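Local coordinates for protein coronin (Toxoplasma gondii, PDB 4OZU) that binds actin, probably as filaments, moves to the posterior pole of invasive parasites and contributes to invasion and egress, this chain being its WD40 domain, at residues E18-Q23 with L344-F349; V312-F317 with M335-N340. One frame throughout, in Å; residues are numbered along the deposited sequence.

Contact 1: E18-Q23 with L344-F349; sequences EAWKQQ and LQPISF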
ATOM      1  N   GLU A  18      14.049   7.624 -11.961  1.00 25.70           N
ATOM      2  CA  GLU A  18      14.256   9.000 -12.419  1.00 26.76           C
ATOM      3  C   GLU A  18      13.373   9.956 -11.621  1.00 26.53           C
ATOM      4  O   GLU A  18      12.147   9.918 -11.718  1.00 32.07           O
ATOM      5  CB  GLU A  18      13.960   9.124 -13.912  1.00 28.85           C
ATOM      6  CG  GLU A  18      14.167  10.530 -14.450  1.00 31.73           C
ATOM      7  CD  GLU A  18      14.136  10.591 -15.964  1.00 54.75           C
ATOM      8  OE1 GLU A  18      13.141  10.135 -16.562  1.00 75.76           O
ATOM      9  OE2 GLU A  18      15.114  11.094 -16.554  1.00 60.08           O
ATOM     10  N   ALA A  19      14.004  10.783 -10.796  1.00 26.09           N
ATOM     11  CA  ALA A  19      13.290  11.822 -10.073  1.00 30.15           C
ATOM     12  C   ALA A  19      12.846  12.899 -11.058  1.00 29.28           C
ATOM     13  O   ALA A  19      13.644  13.372 -11.855  1.00 31.41           O
ATOM     14  CB  ALA A  19      14.171  12.420  -8.984  1.00 33.13           C
ATOM     15  N   TRP A  20      11.573  13.273 -11.006  1.00 28.49           N
ATOM     16  CA  TRP A  20      11.060  14.340 -11.859  1.00 33.47           C
ATOM     17  C   TRP A  20      11.731  15.672 -11.549  1.00 33.75           C
ATOM     18  O   TRP A  20      12.087  15.948 -10.409  1.00 27.81           O
ATOM     19  CB  TRP A  20       9.555  14.506 -11.679  1.00 25.72           C
ATOM     20  CG  TRP A  20       8.725  13.382 -12.196  1.00 27.36           C
ATOM     21  CD1 TRP A  20       9.099  12.079 -12.352  1.00 28.12           C
ATOM     22  CD2 TRP A  20       7.361  13.465 -12.626  1.00 25.41           C
ATOM     23  NE1 TRP A  20       8.044  11.342 -12.849  1.00 25.05           N
ATOM     24  CE2 TRP A  20       6.969  12.171 -13.027  1.00 28.75           C
ATOM     25  CE3 TRP A  20       6.434  14.508 -12.707  1.00 26.31           C
ATOM     26  CZ2 TRP A  20       5.691  11.896 -13.504  1.00 24.28           C
ATOM     27  CZ3 TRP A  20       5.166  14.231 -13.179  1.00 28.24           C
ATOM     28  CH2 TRP A  20       4.806  12.937 -13.570  1.00 27.22           C
ATOM     29  N   LYS A  21      11.878  16.515 -12.561  1.00 28.09           N
ATOM     30  CA  LYS A  21      12.316  17.880 -12.316  1.00 28.44           C
ATOM     31  C   LYS A  21      11.187  18.637 -11.618  1.00 28.49           C
ATOM     32  O   LYS A  21      11.424  19.451 -10.729  1.00 36.01           O
ATOM     33  CB  LYS A  21      12.725  18.565 -13.620  1.00 29.47           C
ATOM     34  CG  LYS A  21      14.011  18.002 -14.219  1.00 37.70           C
ATOM     35  CD  LYS A  21      15.236  18.353 -13.375  1.00 53.99           C
ATOM     36  CE  LYS A  21      16.445  17.497 -13.731  1.00 81.99           C
ATOM     37  NZ  LYS A  21      16.253  16.060 -13.386  1.00101.27           N
ATOM     38  N   GLN A  22       9.954  18.348 -12.024  1.00 29.26           N
ATOM     39  CA  GLN A  22       8.782  18.963 -11.420  1.00 27.92           C
ATOM     40  C   GLN A  22       8.492  18.360 -10.050  1.00 27.23           C
ATOM     41  O   GLN A  22       8.840  17.211  -9.783  1.00 32.72           O
ATOM     42  CB  GLN A  22       7.561  18.794 -12.323  1.00 27.55           C
ATOM     43  CG  GLN A  22       7.638  19.577 -13.625  1.00 30.43           C
ATOM     44  CD  GLN A  22       6.469  19.280 -14.545  1.00 50.86           C
ATOM     45  OE1 GLN A  22       5.496  20.032 -14.591  1.00 40.08           O
ATOM     46  NE2 GLN A  22       6.561  18.178 -15.285  1.00 38.60           N
ATOM     47  N   GLN A  23       7.849  19.150  -9.197  1.00 35.05           N
ATOM     48  CA  GLN A  23       7.479  18.719  -7.852  1.00 30.11           C
ATOM     49  C   GLN A  23       6.126  19.298  -7.469  1.00 29.04           C
ATOM     50  O   GLN A  23       5.707  20.319  -8.023  1.00 33.95           O
ATOM     51  CB  GLN A  23       8.520  19.176  -6.830  1.00 33.91           C
ATOM     52  CG  GLN A  23       9.942  18.728  -7.102  1.00 37.97           C
ATOM     53  CD  GLN A  23      10.947  19.395  -6.174  1.00 38.59           C
ATOM     54  OE1 GLN A  23      10.763  20.541  -5.754  1.00 38.34           O
ATOM     55  NE2 GLN A  23      12.013  18.677  -5.845  1.00 55.50           N
ATOM     56  N   LEU A 344       6.472  17.088  -2.357  1.00 26.71           N
ATOM     57  CA  LEU A 344       6.295  15.720  -2.832  1.00 28.51           C
ATOM     58  C   LEU A 344       7.086  15.574  -4.130  1.00 32.22           C
ATOM     59  O   LEU A 344       6.878  16.322  -5.095  1.00 33.51           O
ATOM     60  CB  LEU A 344       4.815  15.366  -3.048  1.00 27.72           C
ATOM     61  CG  LEU A 344       3.897  15.312  -1.821  1.00 37.16           C
ATOM     62  CD1 LEU A 344       2.477  14.949  -2.237  1.00 29.82           C
ATOM     63  CD2 LEU A 344       4.397  14.318  -0.787  1.00 32.38           C
ATOM     64  N   GLN A 345       8.003  14.614  -4.131  1.00 32.02           N
ATOM     65  CA  GLN A 345       8.926  14.407  -5.242  1.00 24.26           C
ATOM     66  C   GLN A 345       8.583  13.122  -5.990  1.00 30.13           C
ATOM     67  O   GLN A 345       8.759  12.030  -5.457  1.00 29.35           O
ATOM     68  CB  GLN A 345      10.365  14.348  -4.715  1.00 28.94           C
ATOM     69  CG  GLN A 345      11.414  13.976  -5.746  1.00 31.70           C
ATOM     70  CD  GLN A 345      11.524  15.003  -6.848  1.00 30.00           C
ATOM     71  OE1 GLN A 345      11.974  16.124  -6.618  1.00 34.52           O
ATOM     72  NE2 GLN A 345      11.095  14.635  -8.051  1.00 30.98           N
ATOM     73  N   PRO A 346       8.090  13.241  -7.229  1.00 23.68           N
ATOM     74  CA  PRO A 346       7.814  11.991  -7.941  1.00 21.86           C
ATOM     75  C   PRO A 346       9.089  11.305  -8.430  1.00 23.77           C
ATOM     76  O   PRO A 346      10.037  11.964  -8.866  1.00 27.07           O
ATOM     77  CB  PRO A 346       6.941  12.434  -9.121  1.00 25.11           C
ATOM     78  CG  PRO A 346       6.551  13.848  -8.837  1.00 25.38           C
ATOM     79  CD  PRO A 346       7.610  14.418  -7.969  1.00 25.44           C
ATOM     80  N   ILE A 347       9.090   9.978  -8.355  1.00 25.84           N
ATOM     81  CA  ILE A 347      10.178   9.164  -8.876  1.00 24.16           C
ATOM     82  C   ILE A 347       9.593   8.120  -9.811  1.00 26.28           C
ATOM     83  O   ILE A 347       8.822   7.267  -9.378  1.00 22.19           O
ATOM     84  CB  ILE A 347      10.963   8.432  -7.761  1.00 26.32           C
ATOM     85  CG1 ILE A 347      11.313   9.367  -6.596  1.00 33.50           C
ATOM     86  CG2 ILE A 347      12.214   7.789  -8.341  1.00 28.69           C
ATOM     87  CD1 ILE A 347      12.281  10.454  -6.933  1.00 58.42           C
ATOM     88  N   SER A 348       9.956   8.185 -11.086  1.00 26.05           N
ATOM     89  CA  SER A 348       9.515   7.190 -12.056  1.00 25.19           C
ATOM     90  C   SER A 348      10.463   5.998 -12.051  1.00 23.37           C
ATOM     91  O   SER A 348      11.671   6.158 -11.882  1.00 24.84           O
ATOM     92  CB  SER A 348       9.448   7.792 -13.470  1.00 24.24           C
ATOM     93  OG  SER A 348       8.359   8.688 -13.609  1.00 26.16           O
ATOM     94  N   PHE A 349       9.908   4.807 -12.239  1.00 21.15           N
ATOM     95  CA  PHE A 349      10.706   3.610 -12.466  1.00 24.73           C
ATOM     96  C   PHE A 349      10.437   3.141 -13.887  1.00 24.88           C
ATOM     97  O   PHE A 349       9.318   2.748 -14.235  1.00 25.70           O
ATOM     98  CB  PHE A 349      10.384   2.547 -11.421  1.00 22.87           C
ATOM     99  CG  PHE A 349      10.601   3.037 -10.021  1.00 24.67           C
ATOM    100  CD1 PHE A 349      11.858   2.983  -9.444  1.00 28.03           C
ATOM    101  CD2 PHE A 349       9.566   3.613  -9.308  1.00 25.53           C
ATOM    102  CE1 PHE A 349      12.071   3.463  -8.162  1.00 29.79           C
ATOM    103  CE2 PHE A 349       9.771   4.092  -8.025  1.00 28.13           C
ATOM    104  CZ  PHE A 349      11.025   4.020  -7.457  1.00 23.71           C
TER

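Contact 2: V312-F317 with M335-N340; sequences VPIKNF and MLKQEN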
ATOM      1  N   VAL A 312      18.447  12.948   0.256  1.00 39.24           N
ATOM      2  CA  VAL A 312      17.330  13.521   1.000  1.00 40.62           C
ATOM      3  C   VAL A 312      16.445  12.389   1.518  1.00 35.82           C
ATOM      4  O   VAL A 312      15.976  11.572   0.730  1.00 38.13           O
ATOM      5  CB  VAL A 312      16.502  14.485   0.122  1.00 38.18           C
ATOM      6  CG1 VAL A 312      15.304  15.033   0.888  1.00 46.50           C
ATOM      7  CG2 VAL A 312      17.376  15.626  -0.371  1.00 38.53           C
ATOM      8  N   PRO A 313      16.228  12.323   2.842  1.00 41.21           N
ATOM      9  CA  PRO A 313      15.439  11.213   3.395  1.00 36.30           C
ATOM     10  C   PRO A 313      13.996  11.164   2.899  1.00 39.23           C
ATOM     11  O   PRO A 313      13.397  12.194   2.594  1.00 33.39           O
ATOM     12  CB  PRO A 313      15.470  11.481   4.907  1.00 38.35           C
ATOM     13  CG  PRO A 313      16.650  12.337   5.125  1.00 42.92           C
ATOM     14  CD  PRO A 313      16.760  13.190   3.910  1.00 45.86           C
ATOM     15  N   ILE A 314      13.457   9.955   2.814  1.00 34.37           N
ATOM     16  CA  ILE A 314      12.035   9.752   2.577  1.00 34.57           C
ATOM     17  C   ILE A 314      11.294   9.966   3.892  1.00 37.00           C
ATOM     18  O   ILE A 314      11.534   9.241   4.859  1.00 35.80           O
ATOM     19  CB  ILE A 314      11.745   8.335   2.040  1.00 30.73           C
ATOM     20  CG1 ILE A 314      12.601   8.033   0.809  1.00 36.51           C
ATOM     21  CG2 ILE A 314      10.267   8.184   1.699  1.00 28.76           C
ATOM     22  CD1 ILE A 314      12.679   6.557   0.480  1.00 44.40           C
ATOM     23  N   LYS A 315      10.414  10.962   3.948  1.00 30.70           N
ATOM     24  CA  LYS A 315       9.655  11.226   5.177  1.00 36.40           C
ATOM     25  C   LYS A 315       8.384  10.381   5.206  1.00 37.76           C
ATOM     26  O   LYS A 315       8.052   9.764   6.218  1.00 34.02           O
ATOM     27  CB  LYS A 315       9.301  12.708   5.292  1.00 41.74           C
ATOM     28  CG  LYS A 315      10.497  13.617   5.536  1.00 41.04           C
ATOM     29  CD  LYS A 315      11.148  13.349   6.883  1.00 47.44           C
ATOM     30  CE  LYS A 315      12.312  14.292   7.130  1.00 39.82           C
ATOM     31  NZ  LYS A 315      13.018  13.986   8.395  1.00 42.85           N
ATOM     32  N   ASN A 316       7.682  10.388   4.081  1.00 35.59           N
ATOM     33  CA  ASN A 316       6.522   9.544   3.837  1.00 25.96           C
ATOM     34  C   ASN A 316       6.513   9.210   2.356  1.00 28.34           C
ATOM     35  O   ASN A 316       7.209   9.850   1.567  1.00 29.10           O
ATOM     36  CB  ASN A 316       5.207  10.236   4.211  1.00 30.36           C
ATOM     37  CG  ASN A 316       5.068  10.494   5.698  1.00 30.80           C
ATOM     38  OD1 ASN A 316       4.891   9.566   6.491  1.00 30.69           O
ATOM     39  ND2 ASN A 316       5.106  11.764   6.080  1.00 37.04           N
ATOM     40  N   PHE A 317       5.721   8.226   1.961  1.00 25.70           N
ATOM     41  CA  PHE A 317       5.645   7.894   0.550  1.00 25.69           C
ATOM     42  C   PHE A 317       4.408   7.078   0.214  1.00 24.34           C
ATOM     43  O   PHE A 317       3.674   6.624   1.093  1.00 22.54           O
ATOM     44  CB  PHE A 317       6.891   7.118   0.128  1.00 21.37           C
ATOM     45  CG  PHE A 317       6.863   5.686   0.547  1.00 27.78           C
ATOM     46  CD1 PHE A 317       7.267   5.310   1.819  1.00 24.85           C
ATOM     47  CD2 PHE A 317       6.416   4.714  -0.328  1.00 25.99           C
ATOM     48  CE1 PHE A 317       7.225   3.989   2.201  1.00 25.46           C
ATOM     49  CE2 PHE A 317       6.368   3.393   0.057  1.00 25.45           C
ATOM     50  CZ  PHE A 317       6.775   3.031   1.314  1.00 25.90           C
ATOM     51  N   MET A 335       6.820   6.356  -7.495  1.00 22.36           N
ATOM     52  CA  MET A 335       6.767   6.698  -6.083  1.00 23.37           C
ATOM     53  C   MET A 335       6.550   8.195  -5.925  1.00 21.41           C
ATOM     54  O   MET A 335       7.121   8.989  -6.662  1.00 24.51           O
ATOM     55  CB  MET A 335       8.058   6.282  -5.384  1.00 21.86           C
ATOM     56  CG  MET A 335       8.121   6.630  -3.909  1.00 28.25           C
ATOM     57  SD  MET A 335       9.785   6.418  -3.242  1.00 36.91           S
ATOM     58  CE  MET A 335      10.010   4.657  -3.439  1.00 93.50           C
ATOM     59  N   LEU A 336       5.712   8.563  -4.964  1.00 21.72           N
ATOM     60  CA  LEU A 336       5.606   9.942  -4.517  1.00 24.73           C
ATOM     61  C   LEU A 336       6.315   9.997  -3.180  1.00 24.97           C
ATOM     62  O   LEU A 336       5.888   9.363  -2.219  1.00 23.56           O
ATOM     63  CB  LEU A 336       4.148  10.385  -4.400  1.00 25.85           C
ATOM     64  CG  LEU A 336       3.360  10.271  -5.707  1.00 24.06           C
ATOM     65  CD1 LEU A 336       1.874  10.530  -5.490  1.00 24.46           C
ATOM     66  CD2 LEU A 336       3.927  11.243  -6.734  1.00 28.58           C
ATOM     67  N   LYS A 337       7.417  10.731  -3.151  1.00 25.15           N
ATOM     68  CA  LYS A 337       8.307  10.795  -1.999  1.00 27.09           C
ATOM     69  C   LYS A 337       8.179  12.137  -1.283  1.00 30.76           C
ATOM     70  O   LYS A 337       8.507  13.154  -1.862  1.00 26.75           O
ATOM     71  CB  LYS A 337       9.754  10.586  -2.467  1.00 24.34           C
ATOM     72  CG  LYS A 337      10.813  10.714  -1.386  1.00 31.00           C
ATOM     73  CD  LYS A 337      12.191  10.887  -2.007  1.00 31.96           C
ATOM     74  CE  LYS A 337      13.237  11.237  -0.961  1.00 27.56           C
ATOM     75  NZ  LYS A 337      14.387  11.956  -1.573  1.00 35.47           N
ATOM     76  N   GLN A 338       7.710  12.155  -0.037  1.00 27.63           N
ATOM     77  CA  GLN A 338       7.710  13.405   0.729  1.00 26.82           C
ATOM     78  C   GLN A 338       9.125  13.739   1.171  1.00 29.73           C
ATOM     79  O   GLN A 338       9.805  12.917   1.795  1.00 31.06           O
ATOM     80  CB  GLN A 338       6.797  13.324   1.954  1.00 28.41           C
ATOM     81  CG  GLN A 338       6.806  14.578   2.827  1.00 30.66           C
ATOM     82  CD  GLN A 338       5.793  14.497   3.959  1.00 30.01           C
ATOM     83  OE1 GLN A 338       4.795  13.773   3.864  1.00 33.30           O
ATOM     84  NE2 GLN A 338       6.048  15.230   5.041  1.00 34.92           N
ATOM     85  N   GLU A 339       9.558  14.949   0.834  1.00 32.82           N
ATOM     86  CA  GLU A 339      10.834  15.478   1.283  1.00 39.28           C
ATOM     87  C   GLU A 339      10.566  16.618   2.253  1.00 35.86           C
ATOM     88  O   GLU A 339       9.867  17.572   1.920  1.00 39.67           O
ATOM     89  CB  GLU A 339      11.671  15.944   0.092  1.00 40.02           C
ATOM     90  CG  GLU A 339      12.022  14.813  -0.856  1.00 41.22           C
ATOM     91  CD  GLU A 339      12.957  15.238  -1.969  1.00 37.23           C
ATOM     92  OE1 GLU A 339      12.938  16.430  -2.342  1.00 33.87           O
ATOM     93  OE2 GLU A 339      13.710  14.377  -2.472  1.00 51.28           O
ATOM     94  N   ASN A 340      11.117  16.496   3.459  1.00 33.70           N
ATOM     95  CA  ASN A 340      10.852  17.424   4.552  1.00 34.84           C
ATOM     96  C   ASN A 340       9.349  17.575   4.780  1.00 48.20           C
ATOM     97  O   ASN A 340       8.638  16.573   4.824  1.00 40.39           O
ATOM     98  CB  ASN A 340      11.522  18.763   4.264  1.00 41.47           C
ATOM     99  CG  ASN A 340      13.000  18.608   3.988  1.00 53.82           C
ATOM    100  OD1 ASN A 340      13.756  18.172   4.858  1.00 41.70           O
ATOM    101  ND2 ASN A 340      13.419  18.939   2.774  1.00 71.10           N
TER
HETATM  102  O   HOH W   1      13.258  14.537   3.881  1.00 29.40           O

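Contact 1: E18-Q23 with L344-F349
The indole NE1 of Trp20 donates to Ser348 OG at 2.8 Å, nearly straight and almost in the ring plane, while that hydroxyl is also bonded to Glu331 and Arg329. The bond lies in the seam where the N-terminal strand 16-25 pairs antiparallel with strand 343-350 in one sheet, the "velcro" closure of a seven-bladed WD40 beta-propeller. Gln23 NE2 gives a second strong bond, 2.7 Å to Gln345 OE1, in the plane of its own amide although the two amides are turned 60° apart.

Gln345 sets CG anti to its backbone N and bends at chi2 (64°), which carries NE2 forward along the strand, where it reaches Trp20 O at 2.9 Å and, on the next residue, Pro346 O. The latter oxygen thus takes two donors, because Trp20 N also points at it from above the carbonyl plane.

Further along, Glu18 and Ser348 form a hydrogen-bonded pair: Glu18 N reaches Ser348 O at 2.8 Å and Ser348 N returns to Glu18 O at 2.9 Å. Ala19 and Ile347 follow as a non-hydrogen-bonded pair.

Packing completes the seam. Pro346 CB sits over one face of the indole, 3.7 Å from the centroid of the five-membered ring and 11° off its normal, a CH-pi contact. On the sheet face that Ala19 and Ile347 share, Ala19 CB presses on Ile347 CD1 at 3.4 Å, tighter than ordinary van der Waals contact.

Contact 2: V312-F317 with M335-N340
Lys337 holds CG anti to its backbone N (chi1 176°) and runs extended to its tip, while Glu339, two residues on, turns CG beside its own N (chi1 -63°). Their ends meet in a salt bridge, Lys337 NZ to the anti lone pair of Glu339 OE2 at 2.7 Å. The ammonium also donates to Val312 O at 2.8 Å, from above the carbonyl plane. Ile314 CG1 crosses the lysine chain at CE, 3.7 Å away, and Val312 CG1 lies against Glu339 CD.

Along the backbone, Lys315 N bonds to Gln338 O at 3.0 Å and Gln338 N to Asn316 O at 2.9 Å. Two residues face one, and Lys315 has helix-like torsions, as in a classic beta bulge that leads into strand 317-319. Gln338 lies alongside Asn316, whose ND2 meets Gln338 OE1 at 3.0 Å, 59° out of the carbonyl plane; Gln338 NE2 serves Asn340 O and Ser30 O. A water donates to Pro313 O and accepts from Asn340 N. Asn316 N is buried without a partner.

Held by the Glu339 carboxylate and Val312 O, with the hydroxyls of Tyr308 and Ser310 also in bonding contact, Lys337 is probably protonated and its charge largely neutralised.

Both contacts lie in one propeller blade, in which strands 16-25, 343-350, 331-339 and 317-319 are successive neighbours. Contact 1 joins the first two, bringing together chain regions more than 300 residues apart; contact 2 lies across strand 331-339, on its other edge, and joins regions only 18 residues apart. Their centres are about 11 Å apart. The middle pair of strands, consecutive in the chain, connects them: Gln345 N lies 2.7 Å from Lys337 O, and Ile347 N 2.8 Å from Met335 O, both probable hydrogen bonds. The Leu344 side chain adds to the join, its CD2 packing 3.8 Å from the backbone atom Gln338 CA.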